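Local coordinates for protein tail component (PDB 5LY8) that probably helps the phage recognise its host by binding cell-surface saccharides, this chain being the second carbohydrate-binding module inserted in the evolved distal tail protein, at residues A92-N98 and S229-N235; K121-A127 and F140-D146; N161-D165 and R185-G191. Where two conformers were deposited one is given. Residues are numbered along the deposited sequence.

All three contacts belong to one carbohydrate-binding module of the concanavalin clan, a beta sandwich. Contact 1 pairs strands 94-103 and 223-238 in one sheet and contact 2 pairs strands 121-130 and 138-144 in the other; their centres lie about 16 Å apart, and Phe94 and Phe96 of contact 1 share Leu116 of strand 110-118 as a neighbour with the bulge of contact 2. Contact 3, about 23 Å from both by centres, joins two surface loops. Along the chain, contacts 2 and 3 follow one another inside the loop closed by contact 1. The side chains of Asp165 (contact 3) and Ser229 (contact 1) lie about 10 Å and 9 Å from different bound magnesium ions.

Contact 1 (A92-N98 and S229-N235); sequences ANFQFVN and SYFEWIN
Tyr230 lays one face of its ring against Val97: CB of Val97 sits 3.8 Å from the ring centroid, a CH-pi contact that chi1 p of Tyr230 makes possible. Strands 94-98 and 229-234 run antiparallel, axes 4.8 Å apart at 167°. Gln95-Glu232 and Val97-Tyr230 are hydrogen-bonded pairs, with Gln95 N to Glu232 O and Glu232 N to Gln95 O both 2.9 Å, Val97 N to Tyr230 O 2.9 Å and Tyr230 N to Val97 O 3.0 Å; Phe94-Trp233, Phe96-Phe231 and Asn98-Ser229 are non-hydrogen-bonded. Beyond them Ile234 N reaches Asn93 O at 3.0 Å. On the face with Val97, Gln95 (chi1 p) donates from NE2 to Glu232 OE2 at 3.1 Å, while Glu232 also forms a salt bridge with Arg16. The other face is mostly aromatic: Phe94 (p) and Phe231 (t) meet obliquely, ring centroids 5.3 Å apart, and Phe94 CB lies 4.0 Å from Trp233 CE3. At its end Ser229 OG donates to Asn98 OD1 at 2.6 Å. This is regular antiparallel pairing in a beta sandwich: strand 11-20 flanks 223-238, strand 166-175 flanks 94-103, and in the facing sheet's strand 110-118 Phe94 packs on Leu116, Phe96 on Phe114 and Leu116.

Contact 2 (K121-A127 and F140-D146); sequences KIVASLA and FSGTVYD
Strands 124-127 and 140-144 run antiparallel, axes 4.7 Å apart at 168°. Ser125-Thr143 and Ala127-Ser141 are the hydrogen-bonded pairs, Ala124-Val144 and Leu126-Gly142 the non-hydrogen-bonded ones. Ser125 N meets Thr143 O at 2.8 Å and Thr143 N meets Ser125 O at 2.9 Å; Ala127 N lies 3.0 Å from Ser141 O, and Ser141 N 2.9 Å from Ala127 O. Leu126 (chi1 t, chi2 t) and Phe140 (chi1 t) meet with Leu126 CG 3.9 Å from CE1 at the edge of the Phe140 ring; both also touch Phe181 of strand 178-185, on the opposing sheet. The other face carries Ser125, Ala127, Ser141 and Thr143. There, with Ser141 at chi1 p and Thr143 at chi1 m, Ser141 OG and Thr143 OG1 each lie 2.8 Å from one water, which donates to Ser125 O at 3.0 Å. Ser125 (t) instead turns its OG to a hydrogen bond with Asn115. Toward Lys121 the chain turns a corner at Val123, whose psi of -49° breaks the extended run; Val123 O still accepts Tyr145 N at 2.9 Å. Tyr145 takes a positive phi of 79°, and Asp146, with chi1 t, accepts Ile122 N on OD2 at 2.9 Å. A water bridges Asp146 OD1 (2.7 Å) to Lys121 NZ (2.8 Å). Val123 and Ala124 both face Leu116 on strand 110-118, a classic beta bulge on one arm of a beta hairpin within the module's sandwich.

Contact 3 (N161-D165 and R185-G191); sequences NYYRD and RIDLGDG
A cation-pi stack joins two surface loops at the edge of the carbohydrate-binding module: the Arg185 guanidinium lies flat on the Tyr162 ring, CZ of Arg185 3.5 Å from the ring centroid and the planes at 4°. Tyr162 (chi1 t) lays its ring flat against the guanidinium, whose NH1 donates to Tyr162 O at 2.9 Å. NE and NH2 of Arg185 donate within their own loop, to Gly189 O at 2.8 and 3.0 Å. Residues 185-191 form the turn between strands 178-185 and 191-197 of one antiparallel sheet, closed by Arg185 N to Asp190 O and Gly189 N to Arg185 O, both 2.9 Å. Residues 189-191 all have positive phi (97°, 58° and 131°), which turns the chain back. Tyr163, centre of an inverse gamma turn, brings OH to 3.2 Å from Gly191 C. Arg164 CD packs 3.9 Å from Leu188 CD1, and a water donates to Asp165 O (2.8 Å) and Asp187 OD1 (2.9 Å); Asp165 also salt-bridges Arg160, and Asp187 hydrogen-bonds Asn167.

Contact 1 (A92-N98 and S229-N235)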
loop_
_atom_site.group_PDB
_atom_site.type_symbol
_atom_site.label_atom_id
_atom_site.label_comp_id
_atom_site.label_asym_id
_atom_site.label_seq_id
_atom_site.Cartn_x
_atom_site.Cartn_y
_atom_site.Cartn_z
ATOM N N ALA A 92 1.732 8.444 -17.259
ATOM C CA ALA A 92 1.551 9.788 -16.738
ATOM C C ALA A 92 1.540 9.867 -15.212
ATOM O O ALA A 92 1.582 8.841 -14.504
ATOM C CB ALA A 92 0.295 10.418 -17.356
ATOM N N ASN A 93 1.501 11.102 -14.702
ATOM C CA ASN A 93 1.521 11.375 -13.268
ATOM C C ASN A 93 0.264 10.888 -12.567
ATOM O O ASN A 93 -0.806 10.797 -13.174
ATOM C CB ASN A 93 1.661 12.876 -13.022
ATOM C CG ASN A 93 2.925 13.534 -13.510
ATOM O OD1 ASN A 93 3.019 14.778 -13.507
ATOM N ND2 ASN A 93 3.895 12.741 -13.939
ATOM N N PHE A 94 0.388 10.546 -11.281
ATOM C CA PHE A 94 -0.771 10.050 -10.546
ATOM C C PHE A 94 -0.581 10.246 -9.082
ATOM O O PHE A 94 0.525 10.536 -8.628
ATOM C CB PHE A 94 -0.971 8.526 -10.813
ATOM C CG PHE A 94 0.175 7.620 -10.409
ATOM C CD1 PHE A 94 0.458 7.378 -9.063
ATOM C CD2 PHE A 94 0.965 7.003 -11.372
ATOM C CE1 PHE A 94 1.544 6.569 -8.695
ATOM C CE2 PHE A 94 2.008 6.146 -10.994
ATOM C CZ PHE A 94 2.303 5.951 -9.664
ATOM N N GLN A 95 -1.666 10.053 -8.332
ATOM C CA GLN A 95 -1.591 9.867 -6.891
ATOM C C GLN A 95 -2.500 8.723 -6.496
ATOM O O GLN A 95 -3.634 8.609 -6.995
ATOM C CB GLN A 95 -1.834 11.117 -6.053
ATOM C CG GLN A 95 -3.221 11.690 -6.104
ATOM C CD GLN A 95 -3.430 12.717 -5.013
ATOM O OE1 GLN A 95 -2.684 12.772 -4.022
ATOM N NE2 GLN A 95 -4.510 13.475 -5.115
ATOM N N PHE A 96 -2.008 7.898 -5.583
ATOM C CA PHE A 96 -2.707 6.715 -5.059
ATOM C C PHE A 96 -2.754 6.882 -3.561
ATOM O O PHE A 96 -1.693 6.881 -2.931
ATOM C CB PHE A 96 -1.888 5.500 -5.475
ATOM C CG PHE A 96 -2.315 4.146 -4.989
ATOM C CD1 PHE A 96 -3.644 3.723 -5.088
ATOM C CD2 PHE A 96 -1.380 3.237 -4.539
ATOM C CE1 PHE A 96 -4.019 2.428 -4.719
ATOM C CE2 PHE A 96 -1.756 1.947 -4.156
ATOM C CZ PHE A 96 -3.070 1.535 -4.271
ATOM N N VAL A 97 -3.953 7.086 -3.007
ATOM C CA VAL A 97 -4.113 7.517 -1.620
ATOM C C VAL A 97 -4.948 6.531 -0.852
ATOM O O VAL A 97 -6.084 6.229 -1.274
ATOM C CB VAL A 97 -4.771 8.922 -1.587
ATOM C CG1 VAL A 97 -4.901 9.444 -0.152
ATOM C CG2 VAL A 97 -3.979 9.926 -2.438
ATOM N N ASN A 98 -4.434 6.079 0.294
ATOM C CA ASN A 98 -5.125 5.106 1.121
ATOM C C ASN A 98 -5.108 5.548 2.557
ATOM O O ASN A 98 -4.028 5.713 3.136
ATOM C CB ASN A 98 -4.452 3.762 0.973
ATOM C CG ASN A 98 -4.813 3.122 -0.336
ATOM O OD1 ASN A 98 -5.911 2.602 -0.479
ATOM N ND2 ASN A 98 -3.929 3.204 -1.329
ATOM N N SER A 229 -9.946 4.648 -0.119
ATOM C CA SER A 229 -8.954 4.342 -1.140
ATOM C C SER A 229 -9.322 5.037 -2.436
ATOM O O SER A 229 -10.484 4.976 -2.849
ATOM C CB SER A 229 -8.924 2.835 -1.404
ATOM O OG SER A 229 -7.856 2.451 -2.264
ATOM N N TYR A 230 -8.339 5.614 -3.141
ATOM C CA TYR A 230 -8.614 6.134 -4.477
ATOM C C TYR A 230 -7.331 6.221 -5.244
ATOM O O TYR A 230 -6.234 6.333 -4.678
ATOM C CB TYR A 230 -9.379 7.476 -4.500
ATOM C CG TYR A 230 -8.687 8.642 -3.848
ATOM C CD1 TYR A 230 -7.809 9.450 -4.567
ATOM C CD2 TYR A 230 -8.969 8.989 -2.535
ATOM C CE1 TYR A 230 -7.227 10.575 -3.990
ATOM C CE2 TYR A 230 -8.375 10.099 -1.939
ATOM C CZ TYR A 230 -7.516 10.896 -2.675
ATOM O OH TYR A 230 -6.905 11.978 -2.065
ATOM N N PHE A 231 -7.482 6.255 -6.566
ATOM C CA PHE A 231 -6.373 6.482 -7.474
ATOM C C PHE A 231 -6.840 7.533 -8.462
ATOM O O PHE A 231 -7.963 7.432 -8.990
ATOM C CB PHE A 231 -6.023 5.212 -8.249
ATOM C CG PHE A 231 -4.936 5.410 -9.288
ATOM C CD1 PHE A 231 -3.611 5.130 -8.992
ATOM C CD2 PHE A 231 -5.240 5.919 -10.554
ATOM C CE1 PHE A 231 -2.614 5.312 -9.955
ATOM C CE2 PHE A 231 -4.236 6.133 -11.500
ATOM C CZ PHE A 231 -2.940 5.812 -11.209
ATOM N N GLU A 232 -6.002 8.542 -8.702
ATOM C CA GLU A 232 -6.256 9.565 -9.701
ATOM C C GLU A 232 -5.091 9.766 -10.620
ATOM O O GLU A 232 -3.967 9.917 -10.151
ATOM C CB GLU A 232 -6.530 10.939 -9.052
ATOM C CG GLU A 232 -7.684 11.046 -8.085
ATOM C CD GLU A 232 -7.799 12.407 -7.418
ATOM O OE1 GLU A 232 -8.937 12.744 -7.029
ATOM O OE2 GLU A 232 -6.757 13.057 -7.153
ATOM N N TRP A 233 -5.377 9.878 -11.919
ATOM C CA TRP A 233 -4.402 10.384 -12.860
ATOM C C TRP A 233 -4.382 11.901 -12.631
ATOM O O TRP A 233 -5.446 12.496 -12.447
ATOM C CB TRP A 233 -4.830 10.111 -14.298
ATOM C CG TRP A 233 -4.796 8.661 -14.668
ATOM C CD1 TRP A 233 -5.863 7.873 -14.980
ATOM C CD2 TRP A 233 -3.639 7.827 -14.757
ATOM N NE1 TRP A 233 -5.432 6.621 -15.342
ATOM C CE2 TRP A 233 -4.072 6.564 -15.220
ATOM C CE3 TRP A 233 -2.268 8.045 -14.570
ATOM C CZ2 TRP A 233 -3.189 5.499 -15.431
ATOM C CZ3 TRP A 233 -1.400 6.978 -14.754
ATOM C CH2 TRP A 233 -1.867 5.727 -15.172
ATOM N N ILE A 234 -3.200 12.519 -12.623
ATOM C CA ILE A 234 -3.107 13.962 -12.392
ATOM C C ILE A 234 -2.328 14.634 -13.519
ATOM O O ILE A 234 -1.618 13.961 -14.282
ATOM C CB ILE A 234 -2.572 14.317 -10.988
ATOM C CG1 ILE A 234 -1.117 13.873 -10.835
ATOM C CG2 ILE A 234 -3.495 13.793 -9.849
ATOM C CD1 ILE A 234 -0.456 14.176 -9.495
ATOM N N ASN A 235 -2.515 15.959 -13.664
ATOM C CA ASN A 235 -1.861 16.750 -14.723
ATOM C C ASN A 235 -2.184 16.114 -16.090
ATOM O O ASN A 235 -1.267 15.821 -16.871
ATOM C CB ASN A 235 -0.329 16.826 -14.487
ATOM C CG ASN A 235 0.054 17.322 -13.118
ATOM O OD1 ASN A 235 -0.411 18.366 -12.638
ATOM N ND2 ASN A 235 0.903 16.567 -12.457
HETATM O O HOH W 1 0.901 13.582 -16.205
#

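Contact 2 (K121-A127 and F140-D146)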
loop_
_atom_site.group_PDB
_atom_site.type_symbol
_atom_site.label_atom_id
_atom_site.label_comp_id
_atom_site.label_asym_id
_atom_site.label_seq_id
_atom_site.Cartn_x
_atom_site.Cartn_y
_atom_site.Cartn_z
ATOM N N LYS A 121 3.324 -7.453 -12.281
ATOM C CA LYS A 121 4.541 -7.212 -11.517
ATOM C C LYS A 121 4.419 -5.938 -10.724
ATOM O O LYS A 121 3.798 -4.971 -11.182
ATOM C CB LYS A 121 5.743 -7.107 -12.467
ATOM C CG LYS A 121 6.114 -8.451 -13.104
ATOM C CD LYS A 121 7.471 -8.376 -13.828
ATOM C CE LYS A 121 7.792 -9.649 -14.585
ATOM N NZ LYS A 121 8.160 -10.744 -13.653
ATOM N N ILE A 122 5.042 -5.899 -9.543
ATOM C CA ILE A 122 5.141 -4.672 -8.777
ATOM C C ILE A 122 5.918 -3.614 -9.560
ATOM O O ILE A 122 7.012 -3.884 -10.083
ATOM C CB ILE A 122 5.886 -4.935 -7.445
ATOM C CG1 ILE A 122 5.167 -5.955 -6.541
ATOM C CG2 ILE A 122 6.173 -3.613 -6.688
ATOM C CD1 ILE A 122 3.807 -5.432 -5.959
ATOM N N VAL A 123 5.345 -2.401 -9.590
ATOM C CA VAL A 123 6.018 -1.213 -10.062
ATOM C C VAL A 123 6.412 -0.387 -8.823
ATOM O O VAL A 123 7.564 0.025 -8.707
ATOM C CB VAL A 123 5.197 -0.424 -11.094
ATOM C CG1 VAL A 123 5.843 0.933 -11.410
ATOM C CG2 VAL A 123 5.029 -1.239 -12.369
ATOM N N ALA A 124 5.472 -0.170 -7.891
ATOM C CA ALA A 124 5.785 0.537 -6.642
ATOM C C ALA A 124 5.055 -0.127 -5.499
ATOM O O ALA A 124 3.903 -0.540 -5.659
ATOM C CB ALA A 124 5.381 2.020 -6.736
ATOM N N SER A 125 5.712 -0.208 -4.327
ATOM C CA SER A 125 5.114 -0.810 -3.143
ATOM C C SER A 125 5.433 -0.003 -1.916
ATOM O O SER A 125 6.622 0.173 -1.570
ATOM C CB SER A 125 5.620 -2.240 -2.953
ATOM O OG SER A 125 5.117 -2.779 -1.732
ATOM N N LEU A 126 4.367 0.516 -1.273
ATOM C CA LEU A 126 4.476 1.241 -0.010
ATOM C C LEU A 126 4.127 0.256 1.111
ATOM O O LEU A 126 3.054 -0.347 1.058
ATOM C CB LEU A 126 3.505 2.427 -0.014
ATOM C CG LEU A 126 3.573 3.392 1.172
ATOM C CD1 LEU A 126 2.894 4.710 0.806
ATOM C CD2 LEU A 126 2.922 2.817 2.452
ATOM N N ALA A 127 5.004 0.076 2.087
ATOM C CA ALA A 127 4.707 -0.818 3.202
ATOM C C ALA A 127 4.870 -0.131 4.523
ATOM O O ALA A 127 5.704 0.764 4.681
ATOM C CB ALA A 127 5.586 -2.075 3.149
ATOM N N PHE A 140 8.447 2.126 7.862
ATOM C CA PHE A 140 7.850 2.594 6.623
ATOM C C PHE A 140 8.884 2.363 5.528
ATOM O O PHE A 140 10.020 2.807 5.658
ATOM C CB PHE A 140 7.535 4.077 6.801
ATOM C CG PHE A 140 7.175 4.928 5.620
ATOM C CD1 PHE A 140 6.234 4.498 4.699
ATOM C CD2 PHE A 140 7.703 6.199 5.487
ATOM C CE1 PHE A 140 5.853 5.328 3.635
ATOM C CE2 PHE A 140 7.335 7.019 4.422
ATOM C CZ PHE A 140 6.410 6.578 3.504
ATOM N N SER A 141 8.498 1.618 4.482
ATOM C CA SER A 141 9.410 1.328 3.373
ATOM C C SER A 141 8.784 1.609 2.044
ATOM O O SER A 141 7.554 1.577 1.903
ATOM C CB SER A 141 9.931 -0.110 3.444
ATOM O OG SER A 141 8.924 -1.068 3.134
ATOM N N GLY A 142 9.624 1.892 1.063
ATOM C CA GLY A 142 9.175 2.109 -0.296
ATOM C C GLY A 142 10.045 1.321 -1.229
ATOM O O GLY A 142 11.271 1.406 -1.126
ATOM N N THR A 143 9.424 0.559 -2.122
ATOM C CA THR A 143 10.121 -0.284 -3.088
ATOM C C THR A 143 9.665 0.020 -4.470
ATOM O O THR A 143 8.479 0.292 -4.705
ATOM C CB THR A 143 9.824 -1.777 -2.752
ATOM O OG1 THR A 143 10.285 -2.022 -1.416
ATOM C CG2 THR A 143 10.526 -2.742 -3.684
ATOM N N VAL A 144 10.563 -0.024 -5.373
ATOM C CA VAL A 144 10.300 0.137 -6.777
ATOM C C VAL A 144 10.679 -1.153 -7.488
ATOM O O VAL A 144 11.702 -1.785 -7.141
ATOM C CB VAL A 144 10.980 1.341 -7.440
ATOM C CG1 VAL A 144 12.466 1.199 -7.375
ATOM C CG2 VAL A 144 10.462 1.634 -8.865
ATOM N N TYR A 145 9.938 -1.692 -8.456
ATOM C CA TYR A 145 10.214 -2.929 -9.206
ATOM C C TYR A 145 9.852 -4.186 -8.412
ATOM O O TYR A 145 9.474 -4.091 -7.229
ATOM C CB TYR A 145 11.650 -3.021 -9.795
ATOM C CG TYR A 145 12.220 -1.729 -10.345
ATOM C CD1 TYR A 145 11.544 -1.004 -11.326
ATOM C CD2 TYR A 145 13.443 -1.245 -9.903
ATOM C CE1 TYR A 145 12.092 0.156 -11.870
ATOM C CE2 TYR A 145 14.018 -0.108 -10.466
ATOM C CZ TYR A 145 13.327 0.606 -11.432
ATOM O OH TYR A 145 13.882 1.743 -11.978
ATOM N N ASP A 146 9.973 -5.354 -9.075
ATOM C CA ASP A 146 9.537 -6.651 -8.632
ATOM C C ASP A 146 10.608 -7.697 -8.538
ATOM O O ASP A 146 11.506 -7.769 -9.395
ATOM C CB ASP A 146 8.441 -7.126 -9.655
ATOM C CG ASP A 146 7.670 -8.383 -9.299
ATOM O OD1 ASP A 146 8.210 -9.488 -9.492
ATOM O OD2 ASP A 146 6.532 -8.273 -8.867
HETATM O O HOH W 2 9.855 -10.212 -11.489
HETATM O O HOH W 3 8.276 -1.296 0.428
#

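Contact 3 (N161-D165 and R185-G191)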
loop_
_atom_site.group_PDB
_atom_site.type_symbol
_atom_site.label_atom_id
_atom_site.label_comp_id
_atom_site.label_asym_id
_atom_site.label_seq_id
_atom_site.Cartn_x
_atom_site.Cartn_y
_atom_site.Cartn_z
ATOM N N ASN A 161 7.403 8.150 19.320
ATOM C CA ASN A 161 6.901 9.322 20.009
ATOM C C ASN A 161 6.213 10.274 19.069
ATOM O O ASN A 161 5.354 11.008 19.482
ATOM C CB ASN A 161 8.062 10.053 20.701
ATOM C CG ASN A 161 7.623 11.270 21.459
ATOM O OD1 ASN A 161 6.767 11.184 22.301
ATOM N ND2 ASN A 161 8.189 12.413 21.119
ATOM N N TYR A 162 6.659 10.287 17.828
ATOM C CA TYR A 162 6.155 11.145 16.787
ATOM C C TYR A 162 5.062 10.390 15.987
ATOM O O TYR A 162 4.030 10.910 15.746
ATOM C CB TYR A 162 7.304 11.593 15.878
ATOM C CG TYR A 162 6.987 12.549 14.739
ATOM C CD1 TYR A 162 7.146 13.909 14.891
ATOM C CD2 TYR A 162 6.522 12.107 13.534
ATOM C CE1 TYR A 162 6.842 14.797 13.875
ATOM C CE2 TYR A 162 6.238 12.994 12.523
ATOM C CZ TYR A 162 6.398 14.339 12.694
ATOM O OH TYR A 162 6.129 15.192 11.664
ATOM N N TYR A 163 5.365 9.160 15.621
ATOM C CA TYR A 163 4.459 8.325 14.832
ATOM C C TYR A 163 3.639 7.466 15.744
ATOM O O TYR A 163 3.911 6.277 15.935
ATOM C CB TYR A 163 5.242 7.498 13.818
ATOM C CG TYR A 163 5.840 8.364 12.749
ATOM C CD1 TYR A 163 5.097 8.733 11.627
ATOM C CD2 TYR A 163 7.154 8.808 12.837
ATOM C CE1 TYR A 163 5.645 9.523 10.625
ATOM C CE2 TYR A 163 7.724 9.584 11.823
ATOM C CZ TYR A 163 6.962 9.939 10.720
ATOM O OH TYR A 163 7.497 10.734 9.736
ATOM N N ARG A 164 2.648 8.099 16.364
ATOM C CA ARG A 164 1.795 7.463 17.357
ATOM C C ARG A 164 0.699 6.656 16.684
ATOM O O ARG A 164 0.408 6.844 15.495
ATOM C CB ARG A 164 1.133 8.535 18.259
ATOM C CG ARG A 164 2.118 9.310 19.153
ATOM C CD ARG A 164 1.457 10.542 19.769
ATOM N NE ARG A 164 2.079 10.951 21.033
ATOM C CZ ARG A 164 2.048 12.187 21.530
ATOM N NH1 ARG A 164 1.450 13.166 20.862
ATOM N NH2 ARG A 164 2.637 12.459 22.687
ATOM N N ASP A 165 0.043 5.786 17.437
ATOM C CA ASP A 165 -1.129 5.089 16.911
ATOM C C ASP A 165 -2.136 6.135 16.390
ATOM O O ASP A 165 -2.311 7.195 17.008
ATOM C CB ASP A 165 -1.815 4.343 18.052
ATOM C CG ASP A 165 -1.075 3.162 18.647
ATOM O OD1 ASP A 165 -0.024 2.760 18.083
ATOM O OD2 ASP A 165 -1.602 2.576 19.615
ATOM N N ARG A 185 0.561 12.207 8.754
ATOM C CA ARG A 185 -0.050 12.137 10.071
ATOM C C ARG A 185 -1.293 13.013 10.056
ATOM O O ARG A 185 -1.187 14.229 10.223
ATOM C CB ARG A 185 0.889 12.711 11.136
ATOM C CG ARG A 185 2.032 11.852 11.552
ATOM C CD ARG A 185 2.544 12.264 12.935
ATOM N NE ARG A 185 2.785 13.707 12.976
ATOM C CZ ARG A 185 3.271 14.370 14.016
ATOM N NH1 ARG A 185 3.620 13.721 15.121
ATOM N NH2 ARG A 185 3.436 15.687 13.952
ATOM N N ILE A 186 -2.463 12.435 9.828
ATOM C CA ILE A 186 -3.732 13.160 9.782
ATOM C C ILE A 186 -4.019 13.842 11.145
ATOM O O ILE A 186 -4.473 14.980 11.173
ATOM C CB ILE A 186 -4.909 12.207 9.350
ATOM C CG1 ILE A 186 -4.682 11.616 7.931
ATOM C CG2 ILE A 186 -6.301 12.921 9.462
ATOM C CD1 ILE A 186 -5.658 10.554 7.529
ATOM N N ASP A 187 -3.774 13.141 12.255
ATOM C CA ASP A 187 -4.087 13.634 13.601
ATOM C C ASP A 187 -3.190 14.738 14.107
ATOM O O ASP A 187 -3.649 15.562 14.911
ATOM C CB ASP A 187 -4.023 12.484 14.619
ATOM C CG ASP A 187 -4.919 11.302 14.330
ATOM O OD1 ASP A 187 -4.548 10.176 14.724
ATOM O OD2 ASP A 187 -5.990 11.502 13.674
ATOM N N LEU A 188 -1.912 14.739 13.710
ATOM C CA LEU A 188 -0.941 15.664 14.305
ATOM C C LEU A 188 -0.182 16.587 13.345
ATOM O O LEU A 188 0.531 17.486 13.816
ATOM C CB LEU A 188 0.062 14.857 15.161
ATOM C CG LEU A 188 -0.513 14.062 16.348
ATOM C CD1 LEU A 188 0.498 13.049 16.872
ATOM C CD2 LEU A 188 -0.948 14.991 17.499
ATOM N N GLY A 189 -0.311 16.363 12.039
ATOM C CA GLY A 189 0.337 17.183 11.020
ATOM C C GLY A 189 1.642 16.591 10.524
ATOM O O GLY A 189 2.273 15.793 11.219
ATOM N N ASP A 190 2.057 17.001 9.314
ATOM C CA ASP A 190 3.296 16.530 8.679
ATOM C C ASP A 190 3.288 15.004 8.531
ATOM O O ASP A 190 2.236 14.453 8.206
ATOM C CB ASP A 190 4.560 17.094 9.392
ATOM C CG ASP A 190 4.609 18.598 9.433
ATOM O OD1 ASP A 190 4.207 19.230 8.436
ATOM O OD2 ASP A 190 5.018 19.148 10.476
ATOM N N GLY A 191 4.422 14.352 8.747
ATOM C CA GLY A 191 4.545 12.912 8.578
ATOM C C GLY A 191 5.753 12.511 7.751
ATOM O O GLY A 191 6.709 13.291 7.629
HETATM O O HOH W 4 -2.130 9.901 16.246
#